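Local coordinates for protein alpha-1,6-mannanase (PDB 4V1S) that probably hydrolyses alpha-1,6-mannosidic linkages within the backbone of mannans, at residues W263-R272 against D311-S322; N354-G362 against R375-Y384. All blocks are in the same frame, centred on the assembly; numbering follows the deposited sequence. Where two conformers were deposited one is given.

Contact 1. Residues W263-R272 against D311-S322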
loop_
_atom_site.group_PDB
_atom_site.type_symbol
_atom_site.label_atom_id
_atom_site.label_comp_id
_atom_site.label_asym_id
_atom_site.label_seq_id
_atom_site.Cartn_x
_atom_site.Cartn_y
_atom_site.Cartn_z
ATOM N N TRP A 263 -14.059 0.453 2.642
ATOM C CA TRP A 263 -13.009 1.198 1.983
ATOM C C TRP A 263 -12.372 0.331 0.917
ATOM O O TRP A 263 -12.119 -0.865 1.139
ATOM C CB TRP A 263 -11.895 1.602 2.971
ATOM C CG TRP A 263 -12.343 2.572 4.016
ATOM C CD1 TRP A 263 -12.345 2.374 5.329
ATOM C CD2 TRP A 263 -12.775 3.928 3.802
ATOM N NE1 TRP A 263 -12.811 3.491 5.987
ATOM C CE2 TRP A 263 -13.070 4.471 5.059
ATOM C CE3 TRP A 263 -12.957 4.725 2.664
ATOM C CZ2 TRP A 263 -13.526 5.785 5.220
ATOM C CZ3 TRP A 263 -13.402 6.021 2.803
ATOM C CH2 TRP A 263 -13.682 6.548 4.089
ATOM N N SER A 264 -11.977 0.973 -0.170
ATOM C CA SER A 264 -11.365 0.264 -1.288
ATOM C C SER A 264 -10.119 -0.545 -0.932
ATOM O O SER A 264 -9.983 -1.670 -1.411
ATOM C CB SER A 264 -11.067 1.230 -2.454
ATOM O OG SER A 264 -10.217 2.281 -2.038
ATOM N N TYR A 265 -9.218 0.008 -0.117
ATOM C CA TYR A 265 -7.976 -0.654 0.172
ATOM C C TYR A 265 -8.114 -1.904 1.046
ATOM O O TYR A 265 -7.274 -2.777 1.015
ATOM C CB TYR A 265 -6.951 0.307 0.754
ATOM C CG TYR A 265 -7.047 0.662 2.231
ATOM C CD1 TYR A 265 -8.291 0.849 2.889
ATOM C CD2 TYR A 265 -5.892 0.864 2.971
ATOM C CE1 TYR A 265 -8.363 1.194 4.226
ATOM C CE2 TYR A 265 -5.944 1.197 4.305
ATOM C CZ TYR A 265 -7.174 1.370 4.941
ATOM O OH TYR A 265 -7.205 1.695 6.267
ATOM N N ASN A 266 -9.199 -2.002 1.793
ATOM C CA ASN A 266 -9.453 -3.229 2.566
ATOM C C ASN A 266 -9.833 -4.382 1.627
ATOM O O ASN A 266 -9.372 -5.501 1.799
ATOM C CB ASN A 266 -10.499 -2.985 3.637
ATOM C CG ASN A 266 -9.903 -2.343 4.853
ATOM O OD1 ASN A 266 -8.719 -2.567 5.163
ATOM N ND2 ASN A 266 -10.673 -1.523 5.522
ATOM N N ALA A 267 -10.612 -4.081 0.589
ATOM C CA ALA A 267 -10.811 -5.053 -0.513
ATOM C C ALA A 267 -9.502 -5.331 -1.272
ATOM O O ALA A 267 -9.124 -6.489 -1.471
ATOM C CB ALA A 267 -11.900 -4.587 -1.463
ATOM N N GLY A 268 -8.801 -4.267 -1.664
ATOM C CA GLY A 268 -7.649 -4.418 -2.541
ATOM C C GLY A 268 -6.514 -5.216 -1.921
ATOM O O GLY A 268 -5.967 -6.100 -2.543
ATOM N N PHE A 269 -6.137 -4.903 -0.688
ATOM C CA PHE A 269 -5.066 -5.652 -0.074
ATOM C C PHE A 269 -5.471 -7.116 0.206
ATOM O O PHE A 269 -4.615 -7.980 0.152
ATOM C CB PHE A 269 -4.550 -5.011 1.207
ATOM C CG PHE A 269 -3.561 -3.879 0.982
ATOM C CD1 PHE A 269 -2.251 -4.160 0.600
ATOM C CD2 PHE A 269 -3.897 -2.564 1.269
ATOM C CE1 PHE A 269 -1.330 -3.156 0.439
ATOM C CE2 PHE A 269 -2.963 -1.556 1.125
ATOM C CZ PHE A 269 -1.689 -1.863 0.719
ATOM N N MET A 270 -6.757 -7.390 0.441
ATOM C CA MET A 270 -7.224 -8.773 0.525
ATOM C C MET A 270 -7.133 -9.495 -0.821
ATOM O O MET A 270 -6.647 -10.613 -0.877
ATOM C CB MET A 270 -8.630 -8.899 1.124
ATOM C CG MET A 270 -8.745 -8.486 2.603
ATOM S SD MET A 270 -7.757 -9.456 3.769
ATOM C CE MET A 270 -8.739 -10.944 3.770
ATOM N N ILE A 271 -7.515 -8.817 -1.894
ATOM C CA ILE A 271 -7.402 -9.372 -3.237
ATOM C C ILE A 271 -5.930 -9.750 -3.517
ATOM O O ILE A 271 -5.635 -10.865 -3.967
ATOM C CB ILE A 271 -7.957 -8.398 -4.296
ATOM C CG1 ILE A 271 -9.467 -8.270 -4.173
ATOM C CG2 ILE A 271 -7.586 -8.858 -5.705
ATOM C CD1 ILE A 271 -9.977 -6.966 -4.796
ATOM N N ARG A 272 -5.002 -8.818 -3.287
ATOM C CA ARG A 272 -3.608 -9.103 -3.580
ATOM C C ARG A 272 -3.130 -10.321 -2.770
ATOM O O ARG A 272 -2.391 -11.187 -3.269
ATOM C CB ARG A 272 -2.740 -7.885 -3.287
ATOM C CG ARG A 272 -3.091 -6.670 -4.111
ATOM C CD ARG A 272 -1.972 -5.642 -4.086
ATOM N NE ARG A 272 -0.887 -6.157 -4.908
ATOM C CZ ARG A 272 0.384 -5.801 -4.855
ATOM N NH1 ARG A 272 0.813 -4.875 -4.003
ATOM N NH2 ARG A 272 1.241 -6.389 -5.692
ATOM N N ASP A 311 -12.767 7.076 -4.162
ATOM C CA ASP A 311 -12.269 6.907 -2.808
ATOM C C ASP A 311 -11.005 7.765 -2.697
ATOM O O ASP A 311 -10.469 8.267 -3.703
ATOM C CB ASP A 311 -11.942 5.424 -2.542
ATOM C CG ASP A 311 -12.558 4.855 -1.233
ATOM O OD1 ASP A 311 -13.541 5.429 -0.677
ATOM O OD2 ASP A 311 -12.068 3.767 -0.801
ATOM N N PRO A 312 -10.470 7.885 -1.477
ATOM C CA PRO A 312 -9.150 8.510 -1.337
ATOM C C PRO A 312 -8.120 7.774 -2.175
ATOM O O PRO A 312 -8.139 6.526 -2.239
ATOM C CB PRO A 312 -8.836 8.358 0.162
ATOM C CG PRO A 312 -10.201 8.257 0.817
ATOM C CD PRO A 312 -11.019 7.476 -0.170
ATOM N N GLY A 313 -7.236 8.522 -2.830
ATOM C CA GLY A 313 -6.202 7.886 -3.648
ATOM C C GLY A 313 -5.300 6.930 -2.902
ATOM O O GLY A 313 -4.964 5.878 -3.417
ATOM N N TYR A 314 -4.940 7.306 -1.680
ATOM C CA TYR A 314 -4.111 6.494 -0.833
ATOM C C TYR A 314 -4.788 5.193 -0.394
ATOM O O TYR A 314 -4.125 4.347 0.221
ATOM C CB TYR A 314 -3.559 7.271 0.372
ATOM C CG TYR A 314 -4.595 7.994 1.180
ATOM C CD1 TYR A 314 -5.516 7.303 1.962
ATOM C CD2 TYR A 314 -4.722 9.350 1.098
ATOM C CE1 TYR A 314 -6.497 7.964 2.675
ATOM C CE2 TYR A 314 -5.684 10.025 1.841
ATOM C CZ TYR A 314 -6.566 9.318 2.627
ATOM O OH TYR A 314 -7.551 9.953 3.335
ATOM N N PHE A 315 -6.073 5.027 -0.736
ATOM C CA PHE A 315 -6.806 3.759 -0.631
ATOM C C PHE A 315 -7.014 3.116 -2.003
ATOM O O PHE A 315 -6.739 1.927 -2.206
ATOM C CB PHE A 315 -8.187 3.928 0.015
ATOM C CG PHE A 315 -8.164 4.255 1.478
ATOM C CD1 PHE A 315 -7.028 4.092 2.276
ATOM C CD2 PHE A 315 -9.362 4.680 2.096
ATOM C CE1 PHE A 315 -7.104 4.365 3.632
ATOM C CE2 PHE A 315 -9.422 4.969 3.455
ATOM C CZ PHE A 315 -8.277 4.848 4.221
ATOM N N ALA A 316 -7.491 3.918 -2.950
ATOM C CA ALA A 316 -8.004 3.374 -4.232
ATOM C C ALA A 316 -6.920 2.805 -5.138
ATOM O O ALA A 316 -7.209 1.969 -5.955
ATOM C CB ALA A 316 -8.804 4.414 -4.994
ATOM N N PHE A 317 -5.669 3.253 -4.936
ATOM C CA PHE A 317 -4.513 2.738 -5.688
ATOM C C PHE A 317 -4.441 1.229 -5.562
ATOM O O PHE A 317 -3.905 0.533 -6.477
ATOM C CB PHE A 317 -3.198 3.387 -5.204
ATOM C CG PHE A 317 -2.679 2.730 -3.976
ATOM C CD1 PHE A 317 -3.216 2.968 -2.746
ATOM C CD2 PHE A 317 -1.831 1.638 -4.130
ATOM C CE1 PHE A 317 -2.818 2.222 -1.650
ATOM C CE2 PHE A 317 -1.402 0.905 -3.039
ATOM C CZ PHE A 317 -1.929 1.192 -1.801
ATOM N N SER A 318 -4.965 0.688 -4.442
ATOM C CA SER A 318 -4.900 -0.778 -4.221
ATOM C C SER A 318 -5.741 -1.565 -5.227
ATOM O O SER A 318 -5.427 -2.719 -5.532
ATOM C CB SER A 318 -5.286 -1.165 -2.794
ATOM O OG SER A 318 -6.624 -0.853 -2.509
ATOM N N ILE A 319 -6.790 -0.939 -5.759
ATOM C CA ILE A 319 -7.588 -1.586 -6.805
ATOM C C ILE A 319 -6.756 -1.654 -8.090
ATOM O O ILE A 319 -6.765 -2.671 -8.806
ATOM C CB ILE A 319 -8.922 -0.856 -7.030
ATOM C CG1 ILE A 319 -9.762 -0.883 -5.737
ATOM C CG2 ILE A 319 -9.678 -1.448 -8.221
ATOM C CD1 ILE A 319 -9.919 -2.242 -5.078
ATOM N N ILE A 320 -5.999 -0.585 -8.374
ATOM C CA ILE A 320 -5.127 -0.586 -9.549
ATOM C C ILE A 320 -4.029 -1.636 -9.403
ATOM O O ILE A 320 -3.763 -2.396 -10.353
ATOM C CB ILE A 320 -4.542 0.808 -9.817
ATOM C CG1 ILE A 320 -5.655 1.852 -9.964
ATOM C CG2 ILE A 320 -3.652 0.771 -11.057
ATOM C CD1 ILE A 320 -5.167 3.274 -10.255
ATOM N N ASP A 321 -3.426 -1.752 -8.215
ATOM C CA ASP A 321 -2.424 -2.800 -8.012
ATOM C C ASP A 321 -3.049 -4.207 -8.145
ATOM O O ASP A 321 -2.370 -5.132 -8.606
ATOM C CB ASP A 321 -1.737 -2.677 -6.626
ATOM C CG ASP A 321 -0.468 -1.856 -6.671
ATOM O OD1 ASP A 321 0.030 -1.633 -7.796
ATOM O OD2 ASP A 321 0.030 -1.470 -5.588
ATOM N N SER A 322 -4.329 -4.355 -7.753
ATOM C CA SER A 322 -5.072 -5.607 -7.933
ATOM C C SER A 322 -5.199 -5.945 -9.411
ATOM O O SER A 322 -5.026 -7.109 -9.802
ATOM C CB SER A 322 -6.456 -5.550 -7.223
ATOM O OG SER A 322 -6.284 -5.410 -5.805
HETATM O O HOH W 1 -0.696 -2.655 -3.209
#
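Two near-parallel helices, consistent with neighbouring inner helices of the (alpha/alpha)6 barrel expected for GH76, are joined at their N-terminal ends by S264, Y265, D311 and F315. The axes of 264-272 and 313-322 come within 7.2 Å at an angle of 31°. D311 OD2 is gripped twice by S264: its backbone N reaches OD2 at 2.9 Å, nearly straight, while its hydroxyl OG donates to the anti lone pair of OD2 at 2.7 Å. S264 OG is turned to a chi1 of 58°, which lets one serine hold a single carboxylate oxygen by two groups. Next to this pair, the rings of Y265 and F315 stack face to face, centroids 3.8 Å apart and planes at 15°; F315 CD1 lies over the centre of the tyrosine ring. F315 CE2 also sits over a face of W263, 3.5 Å from CD2, completing an aromatic cluster. Y265 OH hydrogen-bonds a glycerol, probably from the crystallisation liquor, though such molecules often mark pockets. One helical turn on, S318, in one of its two conformers, is a knob among S264, Y265, G268 and F269. At the far end R272 and D321, whose stronger partners are D325 and Y382, share a water 2.8 Å from R272 NH1.

Contact 2. Residues N354-G362 against R375-Y384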
loop_
_atom_site.group_PDB
_atom_site.type_symbol
_atom_site.label_atom_id
_atom_site.label_comp_id
_atom_site.label_asym_id
_atom_site.label_seq_id
_atom_site.Cartn_x
_atom_site.Cartn_y
_atom_site.Cartn_z
ATOM N N ASN A 354 -0.527 23.387 -10.628
ATOM C CA ASN A 354 0.783 23.411 -9.978
ATOM C C ASN A 354 1.442 22.037 -9.881
ATOM O O ASN A 354 2.462 21.875 -9.208
ATOM C CB ASN A 354 0.637 24.026 -8.581
ATOM C CG ASN A 354 0.162 25.462 -8.638
ATOM O OD1 ASN A 354 -0.684 25.896 -7.847
ATOM N ND2 ASN A 354 0.690 26.206 -9.585
ATOM N N GLY A 355 0.870 21.049 -10.557
ATOM C CA GLY A 355 1.407 19.687 -10.509
ATOM C C GLY A 355 1.161 18.937 -9.201
ATOM O O GLY A 355 1.887 17.969 -8.879
ATOM N N ARG A 356 0.129 19.370 -8.469
ATOM C CA ARG A 356 -0.300 18.732 -7.218
ATOM C C ARG A 356 -1.549 17.883 -7.390
ATOM O O ARG A 356 -2.288 18.018 -8.376
ATOM C CB ARG A 356 -0.502 19.769 -6.125
ATOM C CG ARG A 356 0.761 20.597 -5.929
ATOM C CD ARG A 356 0.624 21.456 -4.720
ATOM N NE ARG A 356 1.820 22.255 -4.508
ATOM C CZ ARG A 356 1.871 23.561 -4.603
ATOM N NH1 ARG A 356 0.798 24.268 -4.952
ATOM N NH2 ARG A 356 3.012 24.189 -4.381
ATOM N N TYR A 357 -1.757 16.991 -6.422
ATOM C CA TYR A 357 -2.847 16.015 -6.470
ATOM C C TYR A 357 -3.764 16.126 -5.264
ATOM O O TYR A 357 -3.310 16.390 -4.136
ATOM C CB TYR A 357 -2.280 14.584 -6.586
ATOM C CG TYR A 357 -1.648 14.408 -7.936
ATOM C CD1 TYR A 357 -0.322 14.794 -8.178
ATOM C CD2 TYR A 357 -2.402 13.946 -9.010
ATOM C CE1 TYR A 357 0.224 14.696 -9.456
ATOM C CE2 TYR A 357 -1.853 13.823 -10.283
ATOM C CZ TYR A 357 -0.554 14.227 -10.508
ATOM O OH TYR A 357 -0.042 14.126 -11.791
ATOM N N PRO A 358 -5.068 15.917 -5.495
ATOM C CA PRO A 358 -6.042 15.958 -4.432
ATOM C C PRO A 358 -6.071 14.672 -3.602
ATOM O O PRO A 358 -5.553 13.621 -4.005
ATOM C CB PRO A 358 -7.346 16.122 -5.194
ATOM C CG PRO A 358 -7.125 15.281 -6.424
ATOM C CD PRO A 358 -5.691 15.581 -6.789
ATOM N N GLU A 359 -6.734 14.753 -2.465
ATOM C CA GLU A 359 -6.894 13.595 -1.601
ATOM C C GLU A 359 -7.727 12.474 -2.244
ATOM O O GLU A 359 -7.356 11.289 -2.156
ATOM C CB GLU A 359 -7.559 14.016 -0.305
ATOM C CG GLU A 359 -7.837 12.886 0.655
ATOM C CD GLU A 359 -8.115 13.341 2.075
ATOM O OE1 GLU A 359 -8.404 14.540 2.316
ATOM O OE2 GLU A 359 -8.091 12.485 2.978
ATOM N N HIS A 360 -8.808 12.867 -2.915
ATOM C CA HIS A 360 -9.812 11.917 -3.423
ATOM C C HIS A 360 -9.699 11.804 -4.954
ATOM O O HIS A 360 -9.354 12.779 -5.635
ATOM C CB HIS A 360 -11.193 12.397 -2.962
ATOM C CG HIS A 360 -12.293 11.381 -3.076
ATOM N ND1 HIS A 360 -12.718 10.600 -2.016
ATOM C CD2 HIS A 360 -13.103 11.071 -4.117
ATOM C CE1 HIS A 360 -13.725 9.846 -2.413
ATOM N NE2 HIS A 360 -13.972 10.116 -3.687
ATOM N N TRP A 361 -9.943 10.601 -5.493
ATOM C CA TRP A 361 -9.774 10.355 -6.922
ATOM C C TRP A 361 -11.068 10.338 -7.734
ATOM O O TRP A 361 -11.056 10.037 -8.924
ATOM C CB TRP A 361 -9.017 9.050 -7.137
ATOM C CG TRP A 361 -7.528 9.106 -6.886
ATOM C CD1 TRP A 361 -6.781 10.160 -6.439
ATOM C CD2 TRP A 361 -6.626 8.016 -7.050
ATOM N NE1 TRP A 361 -5.453 9.806 -6.358
ATOM C CE2 TRP A 361 -5.333 8.481 -6.712
ATOM C CE3 TRP A 361 -6.787 6.679 -7.430
ATOM C CZ2 TRP A 361 -4.213 7.649 -6.747
ATOM C CZ3 TRP A 361 -5.674 5.843 -7.463
ATOM C CH2 TRP A 361 -4.381 6.347 -7.131
ATOM N N GLY A 362 -12.172 10.725 -7.110
ATOM C CA GLY A 362 -13.490 10.569 -7.729
ATOM C C GLY A 362 -13.902 11.641 -8.720
ATOM O O GLY A 362 -14.709 11.380 -9.608
ATOM N N ARG A 375 1.048 12.080 1.312
ATOM C CA ARG A 375 0.531 10.904 0.637
ATOM C C ARG A 375 -0.189 11.197 -0.648
ATOM O O ARG A 375 -0.280 10.294 -1.510
ATOM C CB ARG A 375 -0.198 9.884 1.510
ATOM C CG ARG A 375 -1.282 10.438 2.255
ATOM C CD ARG A 375 -1.674 9.691 3.545
ATOM N NE ARG A 375 -2.564 10.762 3.929
ATOM C CZ ARG A 375 -3.706 10.710 4.554
ATOM N NH1 ARG A 375 -4.191 9.583 5.039
ATOM N NH2 ARG A 375 -4.358 11.870 4.706
ATOM N N PHE A 376 -0.704 12.423 -0.817
ATOM C CA PHE A 376 -1.575 12.668 -1.967
ATOM C C PHE A 376 -0.800 12.538 -3.301
ATOM O O PHE A 376 -1.300 11.976 -4.282
ATOM C CB PHE A 376 -2.240 14.043 -1.928
ATOM C CG PHE A 376 -3.098 14.341 -0.713
ATOM C CD1 PHE A 376 -3.399 13.395 0.271
ATOM C CD2 PHE A 376 -3.645 15.632 -0.583
ATOM C CE1 PHE A 376 -4.172 13.731 1.364
ATOM C CE2 PHE A 376 -4.429 15.969 0.510
ATOM C CZ PHE A 376 -4.693 15.018 1.494
ATOM N N SER A 377 0.402 13.108 -3.365
ATOM C CA SER A 377 1.156 13.076 -4.608
ATOM C C SER A 377 2.056 11.856 -4.674
ATOM O O SER A 377 2.345 11.380 -5.767
ATOM C CB SER A 377 1.979 14.340 -4.829
ATOM O OG SER A 377 1.130 15.430 -5.159
ATOM N N THR A 378 2.476 11.315 -3.527
ATOM C CA THR A 378 3.368 10.164 -3.593
ATOM C C THR A 378 2.624 8.912 -4.147
ATOM O O THR A 378 3.233 8.107 -4.866
ATOM C CB THR A 378 4.002 9.862 -2.243
ATOM O OG1 THR A 378 2.999 9.627 -1.256
ATOM C CG2 THR A 378 4.976 10.987 -1.812
ATOM N N VAL A 379 1.334 8.738 -3.814
ATOM C CA VAL A 379 0.593 7.618 -4.389
ATOM C C VAL A 379 0.471 7.786 -5.905
ATOM O O VAL A 379 0.531 6.823 -6.627
ATOM C CB VAL A 379 -0.738 7.391 -3.707
ATOM C CG1 VAL A 379 -1.672 8.588 -3.840
ATOM C CG2 VAL A 379 -1.392 6.131 -4.209
ATOM N N ALA A 380 0.301 9.024 -6.382
ATOM C CA ALA A 380 0.260 9.264 -7.826
ATOM C C ALA A 380 1.589 8.902 -8.493
ATOM O O ALA A 380 1.606 8.236 -9.502
ATOM C CB ALA A 380 -0.123 10.696 -8.124
ATOM N N ALA A 381 2.704 9.316 -7.895
ATOM C CA ALA A 381 4.002 8.960 -8.414
ATOM C C ALA A 381 4.162 7.452 -8.517
ATOM O O ALA A 381 4.675 6.936 -9.514
ATOM C CB ALA A 381 5.104 9.561 -7.552
ATOM N N TYR A 382 3.705 6.736 -7.476
ATOM C CA TYR A 382 3.782 5.285 -7.460
ATOM C C TYR A 382 2.988 4.665 -8.621
ATOM O O TYR A 382 3.512 3.831 -9.372
ATOM C CB TYR A 382 3.323 4.766 -6.106
ATOM C CG TYR A 382 3.113 3.277 -6.013
ATOM C CD1 TYR A 382 4.081 2.397 -6.445
ATOM C CD2 TYR A 382 1.956 2.748 -5.442
ATOM C CE1 TYR A 382 3.893 1.003 -6.359
ATOM C CE2 TYR A 382 1.744 1.384 -5.364
ATOM C CZ TYR A 382 2.713 0.498 -5.808
ATOM O OH TYR A 382 2.469 -0.846 -5.727
ATOM N N MET A 383 1.764 5.144 -8.827
ATOM C CA MET A 383 0.961 4.676 -9.961
ATOM C C MET A 383 1.636 4.936 -11.299
ATOM O O MET A 383 1.641 4.074 -12.190
ATOM C CB MET A 383 -0.394 5.316 -9.944
ATOM C CG MET A 383 -1.270 4.830 -8.812
ATOM S SD MET A 383 -1.744 3.090 -8.863
ATOM C CE MET A 383 -0.479 2.328 -7.877
ATOM N N TYR A 384 2.256 6.098 -11.429
ATOM C CA TYR A 384 2.931 6.388 -12.701
ATOM C C TYR A 384 4.088 5.449 -12.962
ATOM O O TYR A 384 4.310 5.046 -14.099
ATOM C CB TYR A 384 3.382 7.856 -12.810
ATOM C CG TYR A 384 2.278 8.872 -12.781
ATOM C CD1 TYR A 384 1.048 8.630 -13.392
ATOM C CD2 TYR A 384 2.457 10.094 -12.129
ATOM C CE1 TYR A 384 0.016 9.553 -13.295
ATOM C CE2 TYR A 384 1.453 11.076 -12.099
ATOM C CZ TYR A 384 0.231 10.782 -12.689
ATOM O OH TYR A 384 -0.772 11.709 -12.654
HETATM O O HOH W 2 2.895 16.960 -6.416
HETATM O O HOH W 3 -0.522 16.885 -3.763
HETATM O O HOH W 4 -3.966 11.437 -4.523
HETATM O O HOH W 5 -7.026 12.955 5.637
#
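P358 O, F376 O and W361 NE1 grip one water between the loop 354-362 and helix 375-384, which belongs to the last helix of what is consistent with an (alpha/alpha)6 barrel. The water donates to both carbonyls, at 2.7 Å from F376 O, and accepts from the indole N-H. It illustrates how solvent can complete a join between loop and helix: A380 N stands 4.0 Å from F376 O, and the water takes up this carbonyl. S377 OG works in the same way, binding two further waters that lead to G355 O and Y357 N. Y357 makes the direct polar link. Its ring lies flat over A380 CB, which is 3.9 Å from the centroid and 6° off the ring normal, with S377 OG at the ring edge in plane. With CG anti to the carbonyl carbon (chi1 -69°), the ring runs along the helix until Y357 OH meets Y384 OH at 2.7 Å, in the plane of the Y384 ring. A phenylalanine here would keep a ring over A380 but is likely to leave the Y384 hydroxyl without its mate. Beyond, E359 CB rides over a face of the F376 ring, 3.8 Å from its centroid, and a water spans E359 OE2 and R375 NH2, whose stronger partners are Y314 and D373. W361 packs by its six-membered ring, CZ2 against V379 CG1 and CH2 3.8 Å from M383 CG.

Contact 1 lies in the buried core, joining two helices near the middle of the chain, whereas contact 2 is partly buried and seats a connecting loop on the last helix. Their chemistry follows this difference: contact 1 relies on a ring stack, a knob into a hole and direct serine-aspartate bonds, while contact 2 has one direct hydroxyl pair and CH-pi and apolar packing, its other polar links running largely through water. The two meet at helix 313-330. Backbone bonds tie D311 to W361 and G313 to E359, and Y314 OH probably bonds E359 OE2. Further along, D321 of contact 1 meets Y382 of contact 2, joining helix 313-330 to helix 374-394.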